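Side-chain contacts in thermotoga maritima TmcAL (Thermotoga maritima, PDB 5Y0T), which belongs to the HIGH nucleotidyl transferase family of the HUP clan and is seen here with adenosine-5'-rp-alpha-thio-triphosphate bound: residues Arg311-Ala314 and Leu315-Val318; Glu324-Glu327 and Lys328-Lys332; Asp380-Leu383 and Phe384-Ile388. All blocks are in the same frame, centred on the assembly; numbering follows the deposited sequence.

Interaction 1 of 3, residues Arg311-Ala314 and Leu315-Val318; sequences RRLA and LFSV
Ser317 OG bonds to Leu313 O, one turn back, at 2.7 Å. This is a serine hydroxyl bonded back to the carbonyl one turn earlier, near the C-terminal end of alpha-helix 307-318 in a HIGH nucleotidyl transferase family protein. Ser317 N bonds to the same Leu313 O at 2.9 Å. The amide and the hydroxyl approach from opposite faces of the carbonyl plane, so one oxygen is gripped by two donors of one residue. The torsion behind this sets Ser317 OG beside its own backbone N and anti to the carbonyl carbon (chi1 -60°), which turns the hydroxyl back along the helix.

Phe316 sits one residue earlier. Its N bonds to Arg312 O at 2.9 Å, and its ring also lies near that oxygen. Arg312 O stands 3.4 Å above the Phe316 ring plane, offset toward the rim. Leu313 CD2 meets Phe316 CD2 at 4.3 Å, an apolar contact. Backbone bonds from Leu315 N to Arg311 O and from Val318 N to Ala314 O complete the turn. Leu315 CG rests 3.7 Å from Arg311 O.

The second shell is largely apolar. Phe261 of helix 254-261 touches Ala314 and Ser317, and Phe283 of helix 279-289 touches Leu313 and Ser317. Leu263 of the second subunit packs on Val318. The two arginines reach away from the turn. Arg311 NE bonds to Arg44 O, and Arg312 NH1 bonds to Gln43 O.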
loop_
_atom_site.group_PDB
_atom_site.type_symbol
_atom_site.label_atom_id
_atom_site.label_comp_id
_atom_site.label_asym_id
_atom_site.label_seq_id
_atom_site.Cartn_x
_atom_site.Cartn_y
_atom_site.Cartn_z
ATOM N N ARG A 311 12.713 -9.106 6.341
ATOM C CA ARG A 311 12.764 -7.995 5.388
ATOM C C ARG A 311 12.396 -8.438 3.968
ATOM O O ARG A 311 11.723 -7.700 3.251
ATOM C CB ARG A 311 14.155 -7.335 5.382
ATOM C CG ARG A 311 14.495 -6.534 6.654
ATOM C CD ARG A 311 15.846 -5.814 6.506
ATOM N NE ARG A 311 16.954 -6.740 6.270
ATOM C CZ ARG A 311 17.992 -6.909 7.089
ATOM N NH1 ARG A 311 18.093 -6.214 8.217
ATOM N NH2 ARG A 311 18.938 -7.778 6.774
ATOM N N ARG A 312 12.848 -9.621 3.553
ATOM C CA ARG A 312 12.458 -10.155 2.240
ATOM C C ARG A 312 10.941 -10.337 2.192
ATOM O O ARG A 312 10.302 -9.960 1.216
ATOM C CB ARG A 312 13.149 -11.493 1.925
ATOM C CG ARG A 312 14.574 -11.382 1.380
ATOM C CD ARG A 312 15.147 -12.758 0.927
ATOM N NE ARG A 312 15.366 -13.672 2.033
ATOM C CZ ARG A 312 16.520 -13.801 2.669
ATOM N NH1 ARG A 312 17.560 -13.062 2.304
ATOM N NH2 ARG A 312 16.634 -14.661 3.667
ATOM N N LEU A 313 10.365 -10.908 3.250
ATOM C CA LEU A 313 8.913 -11.110 3.275
ATOM C C LEU A 313 8.130 -9.792 3.192
ATOM O O LEU A 313 7.039 -9.752 2.623
ATOM C CB LEU A 313 8.500 -11.877 4.530
ATOM C CG LEU A 313 8.832 -13.372 4.544
ATOM C CD1 LEU A 313 8.423 -14.006 5.874
ATOM C CD2 LEU A 313 8.158 -14.081 3.389
ATOM N N ALA A 314 8.669 -8.725 3.774
ATOM C CA ALA A 314 8.033 -7.411 3.658
ATOM C C ALA A 314 8.032 -6.912 2.206
ATOM O O ALA A 314 7.059 -6.335 1.757
ATOM C CB ALA A 314 8.718 -6.399 4.556
ATOM N N LEU A 315 9.116 -7.146 1.470
ATOM C CA LEU A 315 9.168 -6.737 0.063
ATOM C C LEU A 315 8.227 -7.587 -0.781
ATOM O O LEU A 315 7.500 -7.065 -1.621
ATOM C CB LEU A 315 10.593 -6.833 -0.495
ATOM C CG LEU A 315 11.620 -5.862 0.084
ATOM C CD1 LEU A 315 12.926 -5.950 -0.713
ATOM C CD2 LEU A 315 11.080 -4.451 0.059
ATOM N N PHE A 316 8.225 -8.893 -0.533
ATOM C CA PHE A 316 7.294 -9.784 -1.230
ATOM C C PHE A 316 5.848 -9.376 -0.973
ATOM O O PHE A 316 5.002 -9.433 -1.874
ATOM C CB PHE A 316 7.485 -11.236 -0.805
ATOM C CG PHE A 316 8.787 -11.835 -1.253
ATOM C CD1 PHE A 316 9.474 -11.299 -2.330
ATOM C CD2 PHE A 316 9.322 -12.940 -0.590
ATOM C CE1 PHE A 316 10.677 -11.861 -2.751
ATOM C CE2 PHE A 316 10.527 -13.501 -0.997
ATOM C CZ PHE A 316 11.205 -12.962 -2.079
ATOM N N SER A 317 5.561 -8.958 0.254
ATOM C CA SER A 317 4.206 -8.524 0.576
ATOM C C SER A 317 3.819 -7.230 -0.143
ATOM O O SER A 317 2.752 -7.134 -0.745
ATOM C CB SER A 317 4.049 -8.346 2.088
ATOM O OG SER A 317 4.309 -9.561 2.756
ATOM N N VAL A 318 4.679 -6.223 -0.081
ATOM C CA VAL A 318 4.314 -4.938 -0.665
ATOM C C VAL A 318 4.224 -5.032 -2.194
ATOM O O VAL A 318 3.433 -4.325 -2.818
ATOM C CB VAL A 318 5.301 -3.835 -0.235
ATOM C CG1 VAL A 318 6.595 -3.899 -1.052
ATOM C CG2 VAL A 318 4.661 -2.476 -0.367
#

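Interaction 2 of 3, residues Glu324-Glu327 and Lys328-Lys332; sequences EFVE and KSNTK. With EDO (1,2-ethanediol), chain G.
Ser329 OG is anti to its own carbonyl carbon (chi1 -60°), which aims the hydroxyl back at Phe325. Phe325 takes the other common setting, with CG anti to the backbone N (chi1 168°), and its ring comes to lie under that hydroxyl. Ser329 OG stands 3.8 Å above the Phe325 ring plane, offset toward the rim. The same hydroxyl bonds to Phe325 O at 2.9 Å, from above the carbonyl plane. Ser329 N bonds to Phe325 O from the opposite face. The buried serine is thus held by the backbone and laid over the aromatic ring.

Thr331, near the end of the helix, repeats only the hydroxyl part of this: its OG1 bonds to Glu327 O at 2.8 Å. The Glu327 side chain slants across that of Thr331. Glu327 OE2 comes 3.7 Å from Thr331 OG1.

Val326 and Asn330 lie side by side and point the same way. Val326 CG1 touches Asn330 ND2 at 3.5 Å. The amide nitrogen bonds to Gln77 OE1, outside the turn, while the Val326 methyl flanks it. Asn330 N bonds to Val326 O at 2.8 Å.

Lys328 and Lys332 send their amino groups to Asp380 OD2, with which both form salt bridges. Lys332 O also receives a weak bond from 1,2-ethanediol O2, at 3.2 Å.

Phe325 and Ser329 face helices 72-75 and 381-399, while Glu324, Glu327 and Thr331 are exposed. This is an amphipathic alpha-helix, with serine and threonine hydroxyls bonded back to carbonyls one turn earlier.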
loop_
_atom_site.group_PDB
_atom_site.type_symbol
_atom_site.label_atom_id
_atom_site.label_comp_id
_atom_site.label_asym_id
_atom_site.label_seq_id
_atom_site.Cartn_x
_atom_site.Cartn_y
_atom_site.Cartn_z
ATOM N N GLU A 324 2.360 -18.804 -6.330
ATOM C CA GLU A 324 2.316 -19.435 -7.645
ATOM C C GLU A 324 3.323 -18.800 -8.616
ATOM O O GLU A 324 3.974 -19.492 -9.406
ATOM C CB GLU A 324 0.899 -19.358 -8.226
ATOM C CG GLU A 324 0.777 -20.012 -9.598
ATOM C CD GLU A 324 -0.661 -20.136 -10.069
ATOM O OE1 GLU A 324 -1.579 -19.754 -9.306
ATOM O OE2 GLU A 324 -0.870 -20.617 -11.203
ATOM N N PHE A 325 3.435 -17.476 -8.557
ATOM C CA PHE A 325 4.353 -16.717 -9.406
ATOM C C PHE A 325 5.813 -17.089 -9.113
ATOM O O PHE A 325 6.609 -17.315 -10.040
ATOM C CB PHE A 325 4.098 -15.221 -9.195
ATOM C CG PHE A 325 5.146 -14.321 -9.784
ATOM C CD1 PHE A 325 5.309 -14.222 -11.155
ATOM C CD2 PHE A 325 5.926 -13.528 -8.959
ATOM C CE1 PHE A 325 6.269 -13.375 -11.698
ATOM C CE2 PHE A 325 6.880 -12.671 -9.491
ATOM C CZ PHE A 325 7.051 -12.590 -10.860
ATOM N N VAL A 326 6.168 -17.182 -7.834
ATOM C CA VAL A 326 7.548 -17.552 -7.487
ATOM C C VAL A 326 7.819 -19.021 -7.840
ATOM O O VAL A 326 8.912 -19.369 -8.299
ATOM C CB VAL A 326 7.858 -17.295 -5.990
ATOM C CG1 VAL A 326 9.244 -17.790 -5.635
ATOM C CG2 VAL A 326 7.758 -15.820 -5.687
ATOM N N GLU A 327 6.817 -19.878 -7.661
ATOM C CA GLU A 327 6.975 -21.283 -8.011
ATOM C C GLU A 327 7.276 -21.442 -9.505
ATOM O O GLU A 327 8.170 -22.189 -9.889
ATOM C CB GLU A 327 5.729 -22.086 -7.637
ATOM C CG GLU A 327 5.788 -23.546 -8.084
ATOM C CD GLU A 327 6.843 -24.337 -7.330
ATOM O OE1 GLU A 327 7.251 -23.890 -6.232
ATOM O OE2 GLU A 327 7.262 -25.404 -7.833
ATOM N N LYS A 328 6.518 -20.750 -10.344
ATOM C CA LYS A 328 6.776 -20.782 -11.779
ATOM C C LYS A 328 8.129 -20.157 -12.132
ATOM O O LYS A 328 8.851 -20.663 -13.001
ATOM C CB LYS A 328 5.665 -20.062 -12.544
ATOM C CG LYS A 328 4.368 -20.854 -12.665
ATOM C CD LYS A 328 3.406 -20.180 -13.639
ATOM C CE LYS A 328 3.986 -20.135 -15.055
ATOM N NZ LYS A 328 3.031 -19.564 -16.062
ATOM N N SER A 329 8.471 -19.052 -11.478
ATOM C CA SER A 329 9.756 -18.409 -11.754
ATOM C C SER A 329 10.919 -19.324 -11.353
ATOM O O SER A 329 11.954 -19.339 -12.015
ATOM C CB SER A 329 9.873 -17.069 -11.027
ATOM O OG SER A 329 8.852 -16.164 -11.423
ATOM N N ASN A 330 10.747 -20.095 -10.282
ATOM C CA ASN A 330 11.834 -20.949 -9.795
ATOM C C ASN A 330 11.922 -22.290 -10.524
ATOM O O ASN A 330 12.822 -23.090 -10.276
ATOM C CB ASN A 330 11.681 -21.177 -8.289
ATOM C CG ASN A 330 12.150 -19.982 -7.488
ATOM O OD1 ASN A 330 12.747 -19.052 -8.050
ATOM N ND2 ASN A 330 11.907 -19.999 -6.167
ATOM N N THR A 331 10.962 -22.518 -11.409
ATOM C CA THR A 331 10.902 -23.697 -12.270
ATOM C C THR A 331 11.356 -23.332 -13.686
ATOM O O THR A 331 12.293 -23.913 -14.226
ATOM C CB THR A 331 9.474 -24.292 -12.313
ATOM O OG1 THR A 331 9.073 -24.656 -10.990
ATOM C CG2 THR A 331 9.432 -25.537 -13.191
ATOM N N LYS A 332 10.669 -22.384 -14.301
ATOM C CA LYS A 332 11.004 -21.982 -15.671
ATOM C C LYS A 332 12.112 -20.922 -15.752
ATOM O O LYS A 332 12.707 -20.708 -16.814
ATOM C CB LYS A 332 9.753 -21.451 -16.376
ATOM C CG LYS A 332 8.571 -22.431 -16.392
ATOM C CD LYS A 332 7.491 -21.959 -17.387
ATOM C CE LYS A 332 6.363 -22.982 -17.533
ATOM N NZ LYS A 332 5.330 -22.503 -18.507
HETATM C C1 EDO G . 12.210 -19.746 -21.246
HETATM O O1 EDO G . 11.934 -20.326 -22.536
HETATM C C2 EDO G . 12.428 -20.855 -20.214
HETATM O O2 EDO G . 11.165 -21.218 -19.608
#

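Interaction 3 of 3, residues Asp380-Leu383 and Phe384-Ile388; sequences DKQL and FLEQI
Gln382 and Glu386 cross at about a right angle, with their amide and carboxylate planes 56° apart. Gln382 OE1 touches Glu386 CG at 3.5 Å. Gln382 OE1 and Glu386 OE2, both acceptors, are also 3.5 Å apart, so this is a contact without a hydrogen bond. The bend of Gln382 at chi2 (39°) brings its amide round toward the next turn. There Gln382 NE2 also meets Leu385 CD1 at 4.2 Å.

Leu383 and Gln387 meet at a slant instead. Gln387 is extended beyond CG, and its NE2 lies 3.7 Å from Leu383 CG. The amide is fixed from outside: Gln387 OE1 accepts from Gln335 N, and NE2 donates to Gly333 O. Phe384 turns to another side, where its ring packs edge-to-face with Tyr336.

Asp380 OD1 accepts from Leu383 N at 3.0 Å, met from above the carboxylate plane, while OD2 faces Lys328 and Lys332 of helix 323-332. Asp380 O takes Phe384 N at 2.9 Å, beginning the regular backbone ladder. The arrangement is an aspartate N-cap, at the start of the long helix 381-399.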
loop_
_atom_site.group_PDB
_atom_site.type_symbol
_atom_site.label_atom_id
_atom_site.label_comp_id
_atom_site.label_asym_id
_atom_site.label_seq_id
_atom_site.Cartn_x
_atom_site.Cartn_y
_atom_site.Cartn_z
ATOM N N ASP A 380 7.506 -18.386 -21.753
ATOM C CA ASP A 380 6.188 -18.340 -21.144
ATOM C C ASP A 380 5.757 -16.880 -21.154
ATOM O O ASP A 380 6.328 -16.048 -20.441
ATOM C CB ASP A 380 6.260 -18.905 -19.724
ATOM C CG ASP A 380 4.917 -18.941 -19.016
ATOM O OD1 ASP A 380 4.094 -18.029 -19.205
ATOM O OD2 ASP A 380 4.710 -19.891 -18.233
ATOM N N LYS A 381 4.724 -16.572 -21.929
ATOM C CA LYS A 381 4.378 -15.173 -22.177
ATOM C C LYS A 381 3.810 -14.511 -20.932
ATOM O O LYS A 381 4.210 -13.391 -20.575
ATOM C CB LYS A 381 3.387 -15.058 -23.342
ATOM C CG LYS A 381 4.038 -15.325 -24.700
ATOM C CD LYS A 381 3.192 -14.754 -25.831
ATOM C CE LYS A 381 3.990 -14.623 -27.126
ATOM N NZ LYS A 381 4.285 -15.945 -27.729
ATOM N N GLN A 382 2.897 -15.195 -20.256
ATOM C CA GLN A 382 2.303 -14.601 -19.058
ATOM C C GLN A 382 3.361 -14.410 -17.968
ATOM O O GLN A 382 3.386 -13.382 -17.307
ATOM C CB GLN A 382 1.135 -15.448 -18.544
ATOM C CG GLN A 382 0.232 -14.701 -17.546
ATOM C CD GLN A 382 0.008 -13.223 -17.918
ATOM O OE1 GLN A 382 0.328 -12.321 -17.133
ATOM N NE2 GLN A 382 -0.545 -12.975 -19.113
ATOM N N LEU A 383 4.255 -15.384 -17.804
ATOM C CA LEU A 383 5.318 -15.268 -16.801
ATOM C C LEU A 383 6.273 -14.109 -17.125
ATOM O O LEU A 383 6.669 -13.314 -16.237
ATOM C CB LEU A 383 6.093 -16.581 -16.701
ATOM C CG LEU A 383 7.141 -16.633 -15.586
ATOM C CD1 LEU A 383 6.490 -16.392 -14.219
ATOM C CD2 LEU A 383 7.817 -17.991 -15.628
ATOM N N PHE A 384 6.629 -14.007 -18.399
ATOM C CA PHE A 384 7.455 -12.901 -18.896
ATOM C C PHE A 384 6.812 -11.575 -18.484
ATOM O O PHE A 384 7.456 -10.725 -17.882
ATOM C CB PHE A 384 7.602 -13.028 -20.427
ATOM C CG PHE A 384 8.452 -11.961 -21.093
ATOM C CD1 PHE A 384 8.084 -10.617 -21.076
ATOM C CD2 PHE A 384 9.571 -12.327 -21.834
ATOM C CE1 PHE A 384 8.848 -9.656 -21.740
ATOM C CE2 PHE A 384 10.327 -11.376 -22.517
ATOM C CZ PHE A 384 9.971 -10.035 -22.460
ATOM N N LEU A 385 5.532 -11.407 -18.808
ATOM C CA LEU A 385 4.841 -10.165 -18.490
ATOM C C LEU A 385 4.788 -9.905 -16.985
ATOM O O LEU A 385 5.014 -8.775 -16.552
ATOM C CB LEU A 385 3.418 -10.168 -19.080
ATOM C CG LEU A 385 3.368 -10.098 -20.610
ATOM C CD1 LEU A 385 1.919 -10.267 -21.136
ATOM C CD2 LEU A 385 3.977 -8.804 -21.129
ATOM N N GLU A 386 4.498 -10.936 -16.189
ATOM C CA GLU A 386 4.488 -10.785 -14.727
ATOM C C GLU A 386 5.857 -10.442 -14.162
ATOM O O GLU A 386 5.977 -9.561 -13.297
ATOM C CB GLU A 386 3.940 -12.060 -14.053
ATOM C CG GLU A 386 2.468 -12.275 -14.396
ATOM C CD GLU A 386 1.836 -13.486 -13.718
ATOM O OE1 GLU A 386 2.516 -14.173 -12.934
ATOM O OE2 GLU A 386 0.644 -13.746 -13.977
ATOM N N GLN A 387 6.896 -11.106 -14.658
ATOM C CA GLN A 387 8.237 -10.827 -14.179
ATOM C C GLN A 387 8.646 -9.388 -14.478
ATOM O O GLN A 387 9.116 -8.670 -13.586
ATOM C CB GLN A 387 9.251 -11.811 -14.795
ATOM C CG GLN A 387 9.153 -13.222 -14.237
ATOM C CD GLN A 387 10.128 -14.199 -14.893
ATOM O OE1 GLN A 387 10.714 -13.908 -15.936
ATOM N NE2 GLN A 387 10.312 -15.359 -14.269
ATOM N N ILE A 388 8.462 -8.947 -15.723
ATOM C CA ILE A 388 8.977 -7.631 -16.096
ATOM C C ILE A 388 8.106 -6.515 -15.490
ATOM O O ILE A 388 8.618 -5.445 -15.146
ATOM C CB ILE A 388 9.113 -7.491 -17.637
ATOM C CG1 ILE A 388 10.201 -6.476 -17.992
ATOM C CG2 ILE A 388 7.757 -7.143 -18.318
ATOM C CD1 ILE A 388 10.658 -6.584 -19.458
#

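Interactions 2 and 3 touch, with centres 11 Å apart. Asp380, the cap residue of interaction 3, ties them together: its OD2 lies 2.7 Å from Lys332 NZ and 2.8 Å from Lys328 NZ. Packing adds to this, with Phe325 CD1 3.3 Å from Glu386 OE1 and Ser329 OG 3.7 Å from Leu383 CD1. Interaction 1 stands apart. Its helix directly precedes that of interaction 2, yet their nearest atoms are about 6 Å apart; the nearest atoms of interactions 1 and 3 are about 11 Å apart. The Arg311 side chain of interaction 1 is still about 10 Å from adenosine-5'-rp-alpha-thio-triphosphate, so it makes no contact with the ligand.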